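Local coordinates for DNA repair protein RAD14 (Saccharomyces cerevisiae, PDB 5A3D) that binds specifically to kinked, damaged DNA during nucleotide excision repair, represented here by its zinc-bearing DNA-binding domain, at residues L23-Q28 with E35-L40; I5-N10 with K27-E32; D60-L65 with R83-A88; P68-H71 with R77-L80; F89-K92 with G96-G99. All coordinates share one frame; numbering follows the deposited sequence.

Contact 1: residues L23-Q28 with E35-L40; sequences LQVCKQ and EKYALL. With ZN (zinc ion), chain F.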
# COMPACT_ATOMS: atom_id res chain seq x y z
N LEU B 23 27.08 14.92 -5.58
CA LEU B 23 27.79 15.81 -4.62
C LEU B 23 29.24 15.77 -4.98
O LEU B 23 29.82 14.68 -5.07
CB LEU B 23 27.55 15.30 -3.21
CG LEU B 23 26.14 15.53 -2.65
CD1 LEU B 23 25.94 14.81 -1.31
CD2 LEU B 23 25.88 16.99 -2.49
N GLN B 24 29.80 16.92 -5.27
CA GLN B 24 31.24 17.05 -5.49
C GLN B 24 32.03 17.08 -4.16
O GLN B 24 32.45 18.18 -3.71
CB GLN B 24 31.52 18.31 -6.32
CG GLN B 24 31.00 18.17 -7.73
CD GLN B 24 32.14 18.42 -8.70
OE1 GLN B 24 32.45 19.59 -9.03
NE2 GLN B 24 32.83 17.31 -9.12
N VAL B 25 32.10 15.91 -3.53
CA VAL B 25 32.68 15.73 -2.17
C VAL B 25 33.60 14.52 -2.18
O VAL B 25 33.25 13.50 -2.77
CB VAL B 25 31.58 15.52 -1.11
CG1 VAL B 25 32.21 15.35 0.27
CG2 VAL B 25 30.70 16.75 -1.13
N CYS B 26 34.81 14.69 -1.68
CA CYS B 26 35.78 13.61 -1.64
C CYS B 26 35.45 12.63 -0.51
O CYS B 26 34.73 12.97 0.46
CB CYS B 26 37.24 14.14 -1.50
SG CYS B 26 37.69 14.81 0.04
N LYS B 27 36.04 11.47 -0.55
CA LYS B 27 35.73 10.43 0.39
C LYS B 27 36.18 10.87 1.83
O LYS B 27 35.51 10.63 2.82
CB LYS B 27 36.36 9.09 -0.02
CG LYS B 27 35.95 8.02 0.97
CD LYS B 27 35.52 6.63 0.52
CE LYS B 27 36.12 5.99 -0.74
NZ LYS B 27 35.80 4.50 -0.75
N GLN B 28 37.33 11.51 1.92
CA GLN B 28 37.86 11.89 3.22
C GLN B 28 36.88 12.87 3.94
O GLN B 28 36.55 12.73 5.11
CB GLN B 28 39.27 12.42 3.11
CG GLN B 28 39.86 13.04 4.44
CD GLN B 28 41.35 13.29 4.40
OE1 GLN B 28 42.01 13.14 3.40
NE2 GLN B 28 41.89 13.72 5.53
N GLU B 35 27.50 14.37 9.58
CA GLU B 35 26.29 15.22 9.70
C GLU B 35 25.72 15.70 8.37
O GLU B 35 24.54 16.04 8.29
CB GLU B 35 26.53 16.44 10.61
CG GLU B 35 27.39 17.56 10.00
CD GLU B 35 28.91 17.37 9.99
OE1 GLU B 35 29.46 16.29 10.34
OE2 GLU B 35 29.59 18.35 9.59
N LYS B 36 26.55 15.70 7.33
CA LYS B 36 26.10 15.94 5.97
C LYS B 36 26.05 14.67 5.09
O LYS B 36 25.09 14.52 4.30
CB LYS B 36 27.01 16.94 5.24
CG LYS B 36 26.84 18.41 5.65
CD LYS B 36 27.85 19.28 4.98
CE LYS B 36 27.65 20.77 5.28
NZ LYS B 36 28.92 21.48 4.91
N TYR B 37 27.05 13.80 5.18
CA TYR B 37 27.25 12.87 4.14
C TYR B 37 27.00 11.41 4.44
O TYR B 37 27.18 10.56 3.62
CB TYR B 37 28.64 13.09 3.53
CG TYR B 37 28.86 14.50 3.03
CD1 TYR B 37 28.05 15.04 2.06
CD2 TYR B 37 29.81 15.32 3.60
CE1 TYR B 37 28.22 16.34 1.58
CE2 TYR B 37 29.99 16.61 3.11
CZ TYR B 37 29.17 17.15 2.14
OH TYR B 37 29.39 18.43 1.66
N ALA B 38 26.63 11.13 5.65
CA ALA B 38 26.43 9.75 6.03
C ALA B 38 25.29 9.14 5.23
O ALA B 38 24.31 9.80 4.95
CB ALA B 38 25.98 9.66 7.48
N LEU B 39 25.35 7.85 5.04
CA LEU B 39 24.27 7.16 4.32
C LEU B 39 23.41 6.45 5.36
O LEU B 39 23.91 5.96 6.38
CB LEU B 39 24.80 6.24 3.29
CG LEU B 39 25.72 6.80 2.21
CD1 LEU B 39 26.10 5.70 1.22
CD2 LEU B 39 25.07 8.00 1.49
N LEU B 40 22.10 6.58 5.17
CA LEU B 40 21.11 6.13 6.13
C LEU B 40 20.25 5.12 5.41
O LEU B 40 19.84 5.31 4.25
CB LEU B 40 20.20 7.28 6.51
CG LEU B 40 20.87 8.50 7.18
CD1 LEU B 40 19.79 9.54 7.47
CD2 LEU B 40 21.49 7.99 8.42
ZN ZN F . 37.32 17.07 0.37

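Contact 2: residues I5-N10 with K27-E32; sequences IECHIN and KQCSKE. With ZN (zinc ion), chain F.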
# COMPACT_ATOMS: atom_id res chain seq x y z
N ILE B 5 33.92 20.42 -2.60
CA ILE B 5 33.28 21.60 -2.01
C ILE B 5 33.52 21.70 -0.50
O ILE B 5 33.24 22.70 0.10
CB ILE B 5 31.76 21.61 -2.33
CG1 ILE B 5 31.05 20.46 -1.65
CG2 ILE B 5 31.59 21.54 -3.83
CD1 ILE B 5 29.67 20.06 -2.18
N GLU B 6 34.05 20.67 0.15
CA GLU B 6 34.36 20.81 1.56
C GLU B 6 35.80 21.28 1.74
O GLU B 6 36.08 22.35 2.38
CB GLU B 6 34.10 19.49 2.27
CG GLU B 6 32.63 19.23 2.27
CD GLU B 6 31.87 20.10 3.29
OE1 GLU B 6 32.51 20.88 4.08
OE2 GLU B 6 30.65 20.01 3.31
N CYS B 7 36.73 20.51 1.20
CA CYS B 7 38.11 20.80 1.49
C CYS B 7 38.73 21.80 0.51
O CYS B 7 39.70 22.47 0.84
CB CYS B 7 38.92 19.48 1.55
SG CYS B 7 39.17 18.52 0.05
N HIS B 8 38.21 21.84 -0.72
CA HIS B 8 38.74 22.69 -1.82
C HIS B 8 40.12 22.32 -2.36
O HIS B 8 40.80 23.15 -2.95
CB HIS B 8 38.76 24.14 -1.35
CG HIS B 8 37.46 24.57 -0.76
ND1 HIS B 8 36.30 24.64 -1.51
CD2 HIS B 8 37.13 24.95 0.50
CE1 HIS B 8 35.31 25.04 -0.73
NE2 HIS B 8 35.79 25.25 0.49
N ILE B 9 40.48 21.08 -2.11
CA ILE B 9 41.77 20.53 -2.35
C ILE B 9 41.72 19.32 -3.25
O ILE B 9 42.32 19.34 -4.30
CB ILE B 9 42.43 20.15 -1.03
CG1 ILE B 9 42.69 21.43 -0.26
CG2 ILE B 9 43.78 19.42 -1.29
CD1 ILE B 9 43.15 21.13 1.15
N ASN B 10 41.02 18.28 -2.83
CA ASN B 10 40.95 17.04 -3.57
C ASN B 10 40.16 17.26 -4.86
O ASN B 10 39.18 18.07 -4.90
CB ASN B 10 40.34 15.95 -2.71
CG ASN B 10 41.38 15.12 -1.92
OD1 ASN B 10 42.55 15.03 -2.30
ND2 ASN B 10 40.94 14.58 -0.76
N LYS B 27 36.04 11.47 -0.55
CA LYS B 27 35.73 10.43 0.39
C LYS B 27 36.18 10.87 1.83
O LYS B 27 35.51 10.63 2.82
CB LYS B 27 36.36 9.09 -0.02
CG LYS B 27 35.95 8.02 0.97
CD LYS B 27 35.52 6.63 0.52
CE LYS B 27 36.12 5.99 -0.74
NZ LYS B 27 35.80 4.50 -0.75
N GLN B 28 37.33 11.51 1.92
CA GLN B 28 37.86 11.89 3.22
C GLN B 28 36.88 12.87 3.94
O GLN B 28 36.55 12.73 5.11
CB GLN B 28 39.27 12.42 3.11
CG GLN B 28 39.86 13.04 4.44
CD GLN B 28 41.35 13.29 4.40
OE1 GLN B 28 42.01 13.14 3.40
NE2 GLN B 28 41.89 13.72 5.53
N CYS B 29 36.48 13.89 3.19
CA CYS B 29 35.57 14.90 3.65
C CYS B 29 34.22 14.30 3.99
O CYS B 29 33.66 14.68 4.99
CB CYS B 29 35.41 16.05 2.66
SG CYS B 29 36.84 17.13 2.62
N SER B 30 33.73 13.35 3.19
CA SER B 30 32.51 12.69 3.56
C SER B 30 32.66 11.98 4.95
O SER B 30 31.70 12.02 5.72
CB SER B 30 32.04 11.67 2.57
OG SER B 30 32.80 10.49 2.55
N LYS B 31 33.79 11.34 5.25
CA LYS B 31 33.95 10.72 6.57
C LYS B 31 34.13 11.75 7.68
O LYS B 31 33.81 11.47 8.87
CB LYS B 31 35.07 9.67 6.66
CG LYS B 31 35.00 8.55 5.65
CD LYS B 31 33.61 8.10 5.25
CE LYS B 31 33.47 6.64 4.79
NZ LYS B 31 32.18 6.08 5.33
N GLU B 32 34.67 12.93 7.34
CA GLU B 32 34.87 13.98 8.34
C GLU B 32 33.57 14.75 8.68
O GLU B 32 33.47 15.42 9.73
CB GLU B 32 35.98 14.93 7.87
CG GLU B 32 37.35 14.22 7.82
CD GLU B 32 38.50 15.01 7.13
OE1 GLU B 32 38.22 15.92 6.25
OE2 GLU B 32 39.69 14.64 7.41
ZN ZN F . 37.32 17.07 0.37
O HOH W 1 41.72 12.47 0.74

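Contact 3: residues D60-L65 with R83-A88; sequences DLFHRL and RCEVEA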
# COMPACT_ATOMS: atom_id res chain seq x y z
N ASP B 60 11.48 11.09 -7.40
CA ASP B 60 11.69 12.47 -7.80
C ASP B 60 12.21 13.27 -6.62
O ASP B 60 12.91 14.22 -6.85
CB ASP B 60 10.44 13.07 -8.46
CG ASP B 60 10.06 12.33 -9.73
OD1 ASP B 60 10.99 11.86 -10.41
OD2 ASP B 60 8.86 12.21 -10.06
N LEU B 61 11.99 12.79 -5.38
CA LEU B 61 12.33 13.53 -4.14
C LEU B 61 13.73 13.25 -3.46
O LEU B 61 14.32 14.11 -2.77
CB LEU B 61 11.36 13.14 -3.09
CG LEU B 61 11.14 14.17 -2.00
CD1 LEU B 61 10.29 15.29 -2.62
CD2 LEU B 61 10.37 13.51 -0.85
N PHE B 62 14.19 12.04 -3.59
CA PHE B 62 15.53 11.66 -3.02
C PHE B 62 16.33 10.85 -3.98
O PHE B 62 15.81 9.89 -4.64
CB PHE B 62 15.36 10.79 -1.77
CG PHE B 62 14.66 11.47 -0.64
CD1 PHE B 62 15.21 12.54 0.01
CD2 PHE B 62 13.37 11.12 -0.28
CE1 PHE B 62 14.53 13.16 1.04
CE2 PHE B 62 12.74 11.68 0.78
CZ PHE B 62 13.29 12.77 1.43
N HIS B 63 17.63 11.05 -3.95
CA HIS B 63 18.52 10.12 -4.65
C HIS B 63 18.64 8.95 -3.73
O HIS B 63 18.36 9.08 -2.51
CB HIS B 63 19.88 10.71 -4.95
CG HIS B 63 19.86 11.84 -5.94
ND1 HIS B 63 19.74 13.16 -5.55
CD2 HIS B 63 19.98 11.85 -7.28
CE1 HIS B 63 19.74 13.94 -6.62
NE2 HIS B 63 19.87 13.16 -7.69
N ARG B 64 18.95 7.79 -4.27
CA ARG B 64 19.18 6.68 -3.40
C ARG B 64 20.12 5.65 -4.07
O ARG B 64 20.12 5.51 -5.28
CB ARG B 64 17.91 5.97 -2.95
CG ARG B 64 17.11 5.26 -4.00
CD ARG B 64 15.71 4.77 -3.45
NE ARG B 64 14.66 5.81 -3.14
CZ ARG B 64 14.52 7.02 -3.70
NH1 ARG B 64 15.26 7.39 -4.76
NH2 ARG B 64 13.60 7.85 -3.26
N LEU B 65 20.90 5.00 -3.24
CA LEU B 65 21.69 3.86 -3.61
C LEU B 65 21.04 2.60 -3.10
O LEU B 65 20.80 2.47 -1.92
CB LEU B 65 23.01 4.00 -2.93
CG LEU B 65 24.29 3.17 -3.34
CD1 LEU B 65 25.39 2.89 -2.29
CD2 LEU B 65 24.41 2.31 -4.56
N ARG B 83 22.32 11.83 4.22
CA ARG B 83 21.79 12.56 5.34
C ARG B 83 21.36 13.96 4.93
O ARG B 83 20.29 14.36 5.33
CB ARG B 83 22.70 12.57 6.55
CG ARG B 83 21.98 13.32 7.66
CD ARG B 83 22.74 13.42 8.93
NE ARG B 83 23.23 12.23 9.53
CZ ARG B 83 22.50 11.45 10.31
NH1 ARG B 83 21.21 11.75 10.50
NH2 ARG B 83 23.05 10.38 10.89
N CYS B 84 22.17 14.68 4.15
CA CYS B 84 21.83 16.09 3.91
C CYS B 84 20.44 16.23 3.19
O CYS B 84 19.73 17.15 3.46
CB CYS B 84 22.95 16.81 3.17
SG CYS B 84 23.44 16.12 1.58
N GLU B 85 20.14 15.32 2.27
CA GLU B 85 18.80 15.31 1.57
C GLU B 85 17.64 15.01 2.49
O GLU B 85 16.61 15.71 2.57
CB GLU B 85 18.84 14.28 0.46
CG GLU B 85 19.57 14.77 -0.74
CD GLU B 85 19.49 13.83 -1.94
OE1 GLU B 85 18.67 12.88 -1.96
OE2 GLU B 85 20.26 14.13 -2.92
N VAL B 86 17.81 13.90 3.23
CA VAL B 86 16.87 13.42 4.24
C VAL B 86 16.53 14.54 5.27
O VAL B 86 15.37 14.78 5.56
CB VAL B 86 17.45 12.15 4.96
CG1 VAL B 86 16.45 11.67 5.98
CG2 VAL B 86 17.55 11.05 3.92
N GLU B 87 17.55 15.14 5.82
CA GLU B 87 17.38 16.14 6.83
C GLU B 87 16.69 17.38 6.28
O GLU B 87 15.84 17.97 6.91
CB GLU B 87 18.76 16.47 7.41
CG GLU B 87 18.70 17.44 8.51
CD GLU B 87 20.10 17.63 9.09
OE1 GLU B 87 20.42 16.82 10.02
OE2 GLU B 87 20.80 18.55 8.58
N ALA B 88 17.10 17.79 5.09
CA ALA B 88 16.56 19.01 4.47
C ALA B 88 15.07 18.86 4.27
O ALA B 88 14.32 19.79 4.52
CB ALA B 88 17.24 19.23 3.13
O HOH W 2 19.06 10.74 -0.36

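Contact 4: residues P68-H71 with R77-L80; sequences PNPH and RMQL. With nucleotides of chain D.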
# COMPACT_ATOMS: atom_id res chain seq x y z
N PRO B 68 22.27 -5.16 -2.16
CA PRO B 68 21.68 -6.39 -1.61
C PRO B 68 21.38 -6.18 -0.13
O PRO B 68 22.17 -5.52 0.59
CB PRO B 68 22.80 -7.44 -1.83
CG PRO B 68 23.59 -6.92 -3.02
CD PRO B 68 23.61 -5.40 -2.72
N ASN B 69 20.28 -6.77 0.33
CA ASN B 69 19.91 -6.77 1.70
C ASN B 69 21.00 -7.60 2.45
O ASN B 69 21.22 -8.75 2.11
CB ASN B 69 18.53 -7.43 1.86
CG ASN B 69 17.98 -7.33 3.29
OD1 ASN B 69 18.60 -7.83 4.17
ND2 ASN B 69 16.83 -6.65 3.49
N PRO B 70 21.64 -7.04 3.49
CA PRO B 70 22.69 -7.77 4.21
C PRO B 70 22.24 -9.03 4.93
O PRO B 70 23.04 -9.96 5.05
CB PRO B 70 23.25 -6.76 5.22
CG PRO B 70 22.46 -5.57 5.11
CD PRO B 70 21.45 -5.68 4.00
N HIS B 71 20.96 -9.15 5.26
CA HIS B 71 20.48 -10.34 5.94
C HIS B 71 20.32 -11.52 5.01
O HIS B 71 20.49 -12.68 5.40
CB HIS B 71 19.21 -10.02 6.71
CG HIS B 71 19.44 -9.00 7.75
ND1 HIS B 71 19.93 -9.33 8.98
CD2 HIS B 71 19.35 -7.65 7.71
CE1 HIS B 71 20.10 -8.23 9.69
NE2 HIS B 71 19.74 -7.19 8.95
N ARG B 77 15.78 -5.33 -1.29
CA ARG B 77 17.02 -4.59 -1.35
C ARG B 77 17.07 -3.45 -0.35
O ARG B 77 16.13 -2.73 -0.10
CB ARG B 77 17.28 -3.95 -2.72
CG ARG B 77 17.47 -4.95 -3.89
CD ARG B 77 17.70 -4.29 -5.28
NE ARG B 77 16.51 -3.58 -5.77
CZ ARG B 77 15.51 -4.11 -6.41
NH1 ARG B 77 15.43 -5.40 -6.77
NH2 ARG B 77 14.51 -3.31 -6.71
N MET B 78 18.27 -3.30 0.17
CA MET B 78 18.56 -2.19 1.07
C MET B 78 18.56 -0.91 0.30
O MET B 78 19.06 -0.84 -0.83
CB MET B 78 19.91 -2.46 1.73
CG MET B 78 20.30 -1.36 2.72
SD MET B 78 21.70 -1.81 3.81
CE MET B 78 23.01 -2.18 2.64
N GLN B 79 18.07 0.16 0.93
CA GLN B 79 18.02 1.51 0.32
C GLN B 79 18.75 2.54 1.21
O GLN B 79 18.45 2.62 2.37
CB GLN B 79 16.59 1.94 0.05
CG GLN B 79 15.89 0.98 -0.97
CD GLN B 79 14.42 1.30 -1.17
OE1 GLN B 79 13.86 2.17 -0.52
NE2 GLN B 79 13.80 0.62 -2.14
N LEU B 80 19.72 3.25 0.64
CA LEU B 80 20.61 4.15 1.36
C LEU B 80 20.34 5.57 0.81
O LEU B 80 20.37 5.83 -0.40
CB LEU B 80 22.05 3.77 1.26
CG LEU B 80 22.41 2.33 1.77
CD1 LEU B 80 23.84 2.02 1.47
CD2 LEU B 80 22.15 2.33 3.25
P DG D 3 16.50 -0.85 4.72
OP1 DG D 3 16.94 -0.06 3.53
OP2 DG D 3 16.09 -0.18 5.93
O5' DG D 3 15.32 -1.82 4.26
C5' DG D 3 15.49 -2.67 3.13
C4' DG D 3 14.14 -3.18 2.67
O4' DG D 3 13.63 -4.18 3.59
C3' DG D 3 13.04 -2.14 2.55
O3' DG D 3 12.41 -2.65 1.38
C2' DG D 3 12.29 -2.27 3.87
C1' DG D 3 12.43 -3.75 4.19
N9 DG D 3 12.48 -4.14 5.60
C8 DG D 3 13.16 -3.53 6.62
N7 DG D 3 13.08 -4.17 7.75
C5 DG D 3 12.26 -5.25 7.47
C6 DG D 3 11.82 -6.30 8.30
O6 DG D 3 12.03 -6.47 9.50
N1 DG D 3 11.00 -7.19 7.61
C2 DG D 3 10.69 -7.10 6.27
N2 DG D 3 9.92 -8.08 5.77
N3 DG D 3 11.14 -6.15 5.48
C4 DG D 3 11.92 -5.27 6.14
O5' DG D 1 24.94 -5.58 9.86
C5' DG D 1 24.62 -4.87 8.64
C4' DG D 1 24.22 -3.45 8.98
O4' DG D 1 25.21 -2.39 8.86
C3' DG D 1 22.84 -2.88 8.63
O3' DG D 1 21.94 -2.95 9.76
C2' DG D 1 23.13 -1.45 8.18
C1' DG D 1 24.65 -1.32 8.11
N9 DG D 1 25.17 -1.38 6.75
C8 DG D 1 25.30 -2.49 5.95
N7 DG D 1 25.76 -2.21 4.76
C5 DG D 1 25.91 -0.83 4.76
C6 DG D 1 26.36 0.05 3.74
O6 DG D 1 26.73 -0.22 2.59
N1 DG D 1 26.38 1.37 4.18
C2 DG D 1 25.99 1.80 5.43
N2 DG D 1 26.09 3.11 5.66
N3 DG D 1 25.54 0.99 6.38
C4 DG D 1 25.54 -0.30 5.98

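Contact 5: residues F89-K92 with G96-G99; sequences FAFK and GEEG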
# COMPACT_ATOMS: atom_id res chain seq x y z
N PHE B 89 14.63 17.68 3.80
CA PHE B 89 13.20 17.37 3.65
C PHE B 89 12.45 17.29 4.99
O PHE B 89 11.35 17.80 5.14
CB PHE B 89 13.03 16.04 2.87
CG PHE B 89 11.58 15.70 2.61
CD1 PHE B 89 10.90 16.27 1.50
CD2 PHE B 89 10.84 14.97 3.55
CE1 PHE B 89 9.56 16.00 1.29
CE2 PHE B 89 9.49 14.74 3.35
CZ PHE B 89 8.86 15.25 2.22
N ALA B 90 13.06 16.60 5.95
CA ALA B 90 12.51 16.42 7.26
C ALA B 90 12.28 17.73 8.01
O ALA B 90 11.24 17.89 8.67
CB ALA B 90 13.41 15.52 8.05
N PHE B 91 13.25 18.64 7.89
CA PHE B 91 13.18 20.01 8.48
C PHE B 91 12.05 20.83 7.84
O PHE B 91 11.42 21.68 8.49
CB PHE B 91 14.53 20.77 8.31
CG PHE B 91 15.63 20.34 9.27
CD1 PHE B 91 15.47 19.30 10.15
CD2 PHE B 91 16.87 20.96 9.23
CE1 PHE B 91 16.50 18.88 10.99
CE2 PHE B 91 17.90 20.59 10.10
CZ PHE B 91 17.71 19.55 10.99
N LYS B 92 11.83 20.61 6.55
CA LYS B 92 10.69 21.25 5.87
C LYS B 92 9.35 20.66 6.36
O LYS B 92 8.37 21.39 6.59
CB LYS B 92 10.87 21.14 4.35
CG LYS B 92 9.61 21.27 3.50
CD LYS B 92 9.53 20.20 2.40
CE LYS B 92 8.71 18.93 2.79
NZ LYS B 92 7.20 19.04 2.68
N GLY B 96 11.92 22.58 10.94
CA GLY B 96 13.29 22.69 11.40
C GLY B 96 13.63 21.62 12.42
O GLY B 96 12.82 20.76 12.73
N GLU B 97 14.86 21.70 12.91
CA GLU B 97 15.39 20.81 13.91
C GLU B 97 14.46 20.83 15.13
O GLU B 97 14.23 19.79 15.81
CB GLU B 97 16.79 21.31 14.30
CG GLU B 97 17.70 20.30 15.00
CD GLU B 97 19.18 20.75 15.03
OE1 GLU B 97 19.51 21.78 15.67
OE2 GLU B 97 20.02 20.07 14.37
N GLU B 98 13.95 22.03 15.41
CA GLU B 98 13.09 22.25 16.56
C GLU B 98 11.82 21.39 16.45
O GLU B 98 11.53 20.54 17.29
CB GLU B 98 12.74 23.75 16.65
CG GLU B 98 13.95 24.67 16.89
CD GLU B 98 14.75 25.17 15.65
OE1 GLU B 98 14.45 24.82 14.46
OE2 GLU B 98 15.72 25.96 15.91
N GLY B 99 11.07 21.63 15.39
CA GLY B 99 9.86 20.87 15.13
C GLY B 99 10.07 19.37 15.13
O GLY B 99 9.25 18.61 15.67

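Contact 1: residues L23-Q28 with E35-L40
Val25 bears on the ring of Tyr37 with both of its methyls, and this pair is the dense part of the contact. Val25 CG1 lies over one face of the phenol, 4.0 Å from the ring centroid and 16° off its normal, a CH-pi contact. Its sister CG2 reaches the outer end of the ring, 3.5 Å from Tyr37 OH. The two side chains meet from opposite directions, and the valine torsion (CG1 anti to the backbone N, chi1 -179°) spreads the two branches across the phenol. On the other face the CB of Lys36 sits 3.5 Å above the ring plane, over its centre, so the phenol is held flat between neighbours. Packing is lighter at the ring edge, where Leu23 CD1 comes in near the ring plane at 4.0 Å from Tyr37 CD1. Gln24, at the centre of an inverse gamma turn, separates the two residues that face the tyrosine. The polar side is satisfied from the zinc finger: Tyr37 OH is hydrogen-bonded to Glu6, and the exposed Lys36 carries its ammonium to the same carboxylate in a salt bridge. One residue beyond Val25, Cys26 turns away from the tyrosine to bind zinc through SG at 2.3 Å. Its sulfur also caps a backbone N of helix 27-32, where Cys26 is the N-cap. An aromatic residue from helix 34-37 thus packs on Val25, the residue just before the ligand Cys26, an arrangement that belongs to the four-cysteine zinc finger of the XPA family.

Contact 2: residues I5-N10 with K27-E32
Cys7 overlaps Cys29 closely, its CB resting 3.3 Å from Cys29 SG, and the two sulfurs converge on one zinc ion. Cys7 SG binds the metal at 2.4 Å and Cys29 SG at 2.3 Å; Cys4 and Cys26 complete the set of four thiolates. The SG of Cys7 stands between its backbone N and carbonyl carbon (chi1 68°), which turns it inward to the metal and also beneath the N-H groups of the turn that follows. Asn10 N points at Cys7 SG almost in a straight line, at 3.4 Å and 177°, while Ile9 N adds a weak bond. Beside this pair, the CB of Glu6 packs 3.6 Å from Cys29 SG. Beyond CB the glutamate bends away from helix 27-32, leading its carboxylate off to Tyr37 and Lys36 of helix 34-37. One residue before Cys29, Gln28 is joined to Asn10 through water: one molecule accepts from Asn10 ND2 and donates to Gln28 OE1 at 2.8 Å. The amide of Gln28 is itself steadied by Glu32, whose OE2 takes the NE2 hydrogen from above the carboxylate plane, 38° out of it, at 3.0 Å. Metal coordination is therefore the main tie between the loop and the helix, with the water bridge as a lateral strut. Four cysteine sulfurs round one zinc would concentrate negative charge, and the backbone N-H groups directed at Cys7 SG are likely to draw off part of it, consistent with a structural zinc site.

Contact 3: residues D60-L65 with R83-A88
Glu85 reaches out from helix 83-94 and meets His63 with both carboxylate oxygens, the two side chains crossing at about a right angle. OE1 accepts from the backbone N of His63 at 2.9 Å, and OE2 from its ring ND1, also at 2.9 Å. Each oxygen uses its syn lone pair, on the side of the other oxygen, so main chain and side chain of one residue are held in a single forked grip. The imidazole and carboxylate planes stand 48° apart, and the bond leaves the ring edge tilted 16° out of the imidazole plane. The glutamate, extended beyond CG, spans the gap from helix to loop. Phe62 is turned differently: it slides past Glu85 in the opposite direction, its ring only 23° from the carboxylate plane. Phe62 presents an edge to Glu85 O, which lies in the ring plane, 3.6 Å from CE1. The same Phe62 CE1 comes to 4.0 Å from Val86 CA. Leu61 CG lies over one face of that ring, and Phe89 meets it edge-to-face farther along the helix. A water ties the pair once more, donating to His63 O at 2.8 Å and to Glu85 OE1, which thus receives two donors. Val86 continues the packing inward against Phe81, Cys45 and Tyr49. Because ND1 serves as the donor here, the imidazole is best read as carrying a hydrogen on ND1, and the adjacent carboxylate would probably favour a second one on the ring, raising the basicity of His63.

Contact 4: residues P68-H71 with R77-L80
The antiparallel beta-hairpin formed by strands 65-67 and 78-82 carries its connecting loop into the bound DNA, and where the loop leaves the strands Pro70 packs on Met78. The proline ring crosses the methionine at about a right angle, with Pro70 CD 3.9 Å from Met78 SD. CG of Met78 is anti to the backbone N (chi1 -179°), sending the chain out towards the loop, and a bend at the end (chi3 58°) lays CE above the rim of the first guanine of the DNA strand, 3.5 Å from DG1 N7. Leu80 CD1 comes to the same side of that base, 3.8 Å from DG1 N1. With an alanine at Met78 the sulfur and terminal methyl would be gone, and Pro70 and the guanine would probably lose the apolar surface that joins them. The intervening residue in the sequence, Gln79, gives its backbone hydrogen to the phosphate of the third nucleotide, Gln79 N to DG3 OP1 at 2.8 Å and 174°. Asn69 shapes the loop as an Asx turn, OD1 accepting from His71 N at 2.9 Å in the carbonyl plane, while its ND2 serves Ala76 O and an uracil base. Arg77 is salt-bridged to Glu66 of the partner strand. Apolar contact with an end base, beside a main-chain bond to a phosphate, is what is seen at the DNA-contacting beta-hairpin of the Rad14/XPA domain.

Contact 5: residues F89-K92 with G96-G99
Phe91 O receives the N-H of Gly96 at 2.7 Å, nearly straight at 177°, in the carbonyl plane and on a lone pair. The same two residues also touch through carbon, Gly96 CA lying 3.8 Å from Phe91 CB. Next comes the ring of Phe91, which offers a face to the start of the following segment. Glu97 N sits 3.7 Å above that plane, over its centre, and Glu97 CB comes to 3.9 Å from Phe91 CZ. The two side chains lie side by side and point the same way, with the carboxylate stood almost on end against the ring, 82° between the planes. A chi1 of -76°, with CG anti to the carbonyl carbon, swings the ring across to cover this backbone. With a serine in place of Phe91, the backbone bond could remain, but the peptide between Gly96 and Glu97 would probably be stripped of its aromatic cover. Gly96 has a positive phi, and a CB there would run into Glu98 OE1, which suits a residue without a side chain. Farther out, helix 83-94 is fixed to the body of the domain by Phe89, which packs on Leu51, Leu61 and, edge-to-face, on Phe62, and by Ala90 on Leu51. Such a glycine-bearing turn, bonded back to the last turns of one helix and roofed by its aromatic ring, makes the short helix-to-helix junction from which helix 96-113 departs.

Along the chain, contacts 1 and 2 come first and share helix 27-32 and the zinc ion; they touch, with centres about 8 Å apart. Contact 1 joins the finger to the rest of the domain, as Ala38 O bonds to Arg83 N of contact 3, whose centre is about 12 Å away, and strand 39-41 lies beside strand 78-82 in the three-stranded antiparallel sheet. Contact 4 is nested inside the loop closed by contact 3, at the DNA-facing hairpin. Contacts 3 and 5 share helix 83-94, while contacts 4 and 5 lie across the chain's centre from each other, their centres about 27 Å apart. The zinc finger, DNA-contacting hairpin and C-terminal helices thus all meet around helix 83-94 and the sheet.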